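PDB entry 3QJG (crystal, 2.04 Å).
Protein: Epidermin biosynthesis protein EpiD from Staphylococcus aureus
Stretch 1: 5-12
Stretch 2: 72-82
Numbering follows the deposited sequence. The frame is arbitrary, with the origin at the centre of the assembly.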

# COMPACT_ATOMS: atom_id res chain seq x y z
N GLY A 5 18.64 -43.61 4.81
CA GLY A 5 17.75 -42.43 4.57
C GLY A 5 17.16 -41.71 5.78
O GLY A 5 15.94 -41.46 5.83
N GLU A 6 18.01 -41.34 6.74
CA GLU A 6 17.59 -40.42 7.80
C GLU A 6 17.43 -38.95 7.28
O GLU A 6 18.13 -38.54 6.35
CB GLU A 6 18.63 -40.43 8.94
CG GLU A 6 18.81 -41.71 9.78
CD GLU A 6 19.23 -41.40 11.24
OE1 GLU A 6 20.07 -40.48 11.48
OE2 GLU A 6 18.70 -42.06 12.17
N ASN A 7 16.56 -38.16 7.93
CA ASN A 7 16.43 -36.72 7.67
C ASN A 7 16.80 -35.91 8.86
O ASN A 7 16.44 -36.27 10.02
CB ASN A 7 15.01 -36.38 7.33
CG ASN A 7 14.49 -37.13 6.12
OD1 ASN A 7 15.22 -37.40 5.16
ND2 ASN A 7 13.22 -37.45 6.17
N VAL A 8 17.46 -34.78 8.63
CA VAL A 8 17.80 -33.90 9.77
C VAL A 8 17.15 -32.56 9.49
O VAL A 8 17.00 -32.18 8.34
CB VAL A 8 19.31 -33.71 9.94
CG1 VAL A 8 19.92 -33.16 8.62
CG2 VAL A 8 19.59 -32.78 11.14
N LEU A 9 16.72 -31.88 10.53
CA LEU A 9 16.17 -30.57 10.39
C LEU A 9 17.12 -29.65 11.11
O LEU A 9 17.47 -29.92 12.28
CB LEU A 9 14.76 -30.48 10.98
CG LEU A 9 14.08 -29.10 11.08
CD1 LEU A 9 13.88 -28.44 9.66
CD2 LEU A 9 12.73 -29.26 11.84
N ILE A 10 17.54 -28.56 10.44
CA ILE A 10 18.33 -27.53 11.10
C ILE A 10 17.44 -26.38 11.49
O ILE A 10 16.76 -25.83 10.67
CB ILE A 10 19.44 -26.96 10.20
CG1 ILE A 10 20.38 -28.07 9.73
CG2 ILE A 10 20.24 -25.87 10.92
CD1 ILE A 10 21.10 -27.72 8.39
N CYS A 11 17.46 -26.03 12.76
CA CYS A 11 16.73 -24.89 13.27
C CYS A 11 17.69 -23.71 13.44
O CYS A 11 18.59 -23.79 14.23
CB CYS A 11 16.05 -25.28 14.59
SG CYS A 11 14.91 -26.71 14.37
N LEU A 12 17.51 -22.62 12.70
CA LEU A 12 18.40 -21.45 12.76
C LEU A 12 17.83 -20.39 13.68
O LEU A 12 16.70 -20.05 13.55
CB LEU A 12 18.47 -20.78 11.40
CG LEU A 12 19.01 -21.55 10.25
CD1 LEU A 12 18.89 -20.74 9.01
CD2 LEU A 12 20.43 -21.90 10.64
N ASP A 72 3.79 -33.13 12.13
CA ASP A 72 4.17 -33.79 10.88
C ASP A 72 5.64 -33.53 10.49
O ASP A 72 6.35 -34.41 10.05
CB ASP A 72 3.29 -33.33 9.77
CG ASP A 72 1.87 -33.84 9.88
OD1 ASP A 72 1.54 -34.67 10.75
OD2 ASP A 72 1.08 -33.37 9.03
N ILE A 73 6.09 -32.29 10.67
CA ILE A 73 7.46 -31.92 10.44
C ILE A 73 8.37 -32.71 11.38
O ILE A 73 9.31 -33.30 10.89
CB ILE A 73 7.69 -30.39 10.56
CG1 ILE A 73 7.00 -29.67 9.40
CG2 ILE A 73 9.17 -30.08 10.54
CD1 ILE A 73 6.96 -28.16 9.50
N ALA A 74 8.13 -32.70 12.70
CA ALA A 74 8.99 -33.43 13.63
C ALA A 74 9.10 -34.91 13.24
O ALA A 74 10.21 -35.43 13.18
CB ALA A 74 8.53 -33.26 15.13
N ASN A 75 7.97 -35.56 12.91
CA ASN A 75 7.95 -37.01 12.60
C ASN A 75 8.69 -37.39 11.33
O ASN A 75 9.06 -38.54 11.15
CB ASN A 75 6.53 -37.51 12.40
CG ASN A 75 5.70 -37.44 13.65
OD1 ASN A 75 6.21 -37.21 14.78
ND2 ASN A 75 4.40 -37.62 13.46
N LYS A 76 8.83 -36.43 10.44
CA LYS A 76 9.60 -36.61 9.21
C LYS A 76 11.13 -36.62 9.49
O LYS A 76 11.93 -36.96 8.62
CB LYS A 76 9.22 -35.44 8.29
CG LYS A 76 9.77 -35.49 6.90
CD LYS A 76 9.27 -34.32 6.13
CE LYS A 76 10.28 -33.93 5.08
NZ LYS A 76 10.09 -34.67 3.83
N HIS A 77 11.55 -36.19 10.69
CA HIS A 77 12.97 -36.08 10.96
C HIS A 77 13.48 -37.00 12.09
O HIS A 77 12.87 -37.17 13.15
CB HIS A 77 13.35 -34.64 11.21
CG HIS A 77 13.00 -33.70 10.09
ND1 HIS A 77 11.79 -33.04 10.02
CD2 HIS A 77 13.72 -33.29 9.02
CE1 HIS A 77 11.77 -32.29 8.94
NE2 HIS A 77 12.93 -32.41 8.32
N ASP A 78 14.62 -37.62 11.82
CA ASP A 78 15.26 -38.48 12.77
C ASP A 78 16.04 -37.63 13.72
O ASP A 78 16.15 -37.96 14.88
CB ASP A 78 16.16 -39.42 12.03
CG ASP A 78 15.41 -40.23 11.02
OD1 ASP A 78 14.75 -41.20 11.43
OD2 ASP A 78 15.40 -39.85 9.84
N LYS A 79 16.62 -36.53 13.23
CA LYS A 79 17.45 -35.68 14.09
C LYS A 79 16.98 -34.27 13.88
O LYS A 79 16.67 -33.91 12.75
CB LYS A 79 18.96 -35.78 13.75
CG LYS A 79 19.52 -37.18 13.89
CD LYS A 79 19.40 -37.72 15.32
CE LYS A 79 20.01 -39.13 15.49
NZ LYS A 79 20.00 -39.50 16.93
N ILE A 80 16.88 -33.53 14.97
CA ILE A 80 16.61 -32.14 14.92
C ILE A 80 17.69 -31.45 15.70
O ILE A 80 17.98 -31.83 16.89
CB ILE A 80 15.21 -31.79 15.55
CG1 ILE A 80 14.14 -32.60 14.80
CG2 ILE A 80 14.99 -30.28 15.52
CD1 ILE A 80 12.72 -32.47 15.23
N ILE A 81 18.27 -30.44 15.05
CA ILE A 81 19.35 -29.66 15.64
C ILE A 81 19.04 -28.17 15.71
O ILE A 81 18.49 -27.60 14.78
CB ILE A 81 20.71 -29.90 14.96
CG1 ILE A 81 20.87 -29.24 13.59
CG2 ILE A 81 21.00 -31.45 14.72
CD1 ILE A 81 22.30 -29.43 13.08
N ILE A 82 19.38 -27.53 16.82
CA ILE A 82 19.32 -26.09 16.82
C ILE A 82 20.75 -25.52 16.63
O ILE A 82 21.63 -25.66 17.50
CB ILE A 82 18.63 -25.55 18.07
CG1 ILE A 82 17.38 -26.35 18.39
CG2 ILE A 82 18.29 -24.09 17.86
CD1 ILE A 82 16.67 -25.91 19.60
O HOH W 1 13.81 -40.52 7.80

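Residues that touch across the contact are at least 64 positions apart in the chain, and the two stretches meet as neighbouring parallel β-strands. Residues 79–82 run beside the strand that ends at Leu-12, with an angle of 18° between their directions. The axes approach to 4.7 Å. The register pairs Val-8 with Lys-79, Leu-9 with Ile-80, Ile-10 with Ile-81 and Cys-11 with Ile-82.

The hydrogen bonds follow the parallel pattern, in which alternate residues of each strand turn their N and O atoms to the partner. Lys-79 N donates to Asn-7 O at 3.2 Å. Leu-9 N donates to Lys-79 O at 3.0 Å, and Ile-81 N to Leu-9 O at 2.9 Å. Cys-11 N then donates to Ile-81 O at 2.8 Å. Leu-9 and Ile-81 thus each use both backbone groups across the contact. CA-H...O contacts supplement the ladder: Val-8 CA lies 3.2 Å from Lys-79 O, and Ile-82 CA lies 3.5 Å from Cys-11 O.

Before the strand of stretch 2, the chain leaves a helix and turns. His-77 N donates back to Ala-74 O, in the helix, at 2.9 Å. Asn-7 is the main anchor here. Asn-7 O accepts a second bond, from Asp-78 N, at 2.9 Å. Its side chain reaches the turn as well, with Asn-7 ND2 donating to Lys-76 O at 2.8 Å.

Asp-78 points its CA-to-CB bond toward stretch 1. Asp-78 OD2 accepts from Asn-7 N at 2.8 Å, so Asp-78 binds Asn-7 through both backbone and side chain. Asp-78 OD2 also accepts from water 1 at 2.7 Å. That water also donates to Gly-5 O at 3.0 Å and so bridges the two stretches. One unfavourable pair sits nearby: Glu-6 OE2 and Asp-78 OD1, like in charge, are 4.1 Å apart.

His-77 packs its ring against stretch 1. Leu-9 CB lies over one face, 3.7 Å from the centroid of the His-77 ring and 13° off the ring normal, a CH-pi contact. The ring is held from within its own stretch, where His-77 ND1 donates to Ile-73 O at 2.6 Å. His-77 NE2 is hydrogen-bonded elsewhere in the structure.

Side chains alternate between the two faces of the sheet. Leu-9, Cys-11, Ile-80 and Ile-82 share one face. There Cys-11 SG lies 3.8 Å from Ile-80 CG2, and Cys-11 CB lies 4.1 Å from Ile-82 CG2. Leu-9 also reaches the helix, with Leu-9 CD2 3.9 Å from Ile-73 CG2. It therefore touches helix, turn and strand of stretch 2.

Val-8, Ile-10, Lys-79 and Ile-81 take the other face. Ile-81 meets two residues of stretch 1 there: Ile-81 CG2 is 4.1 Å from Val-8 CG2, and Ile-81 CG1 is 4.1 Å from Ile-10 CG1. Lys-79 starts on this face, but the end of its side chain leads away from stretch 1. Side-chain contacts are polar around Asn-7 and Asp-78 and mostly apolar farther along the strands, where backbone hydrogen bonds join the two stretches.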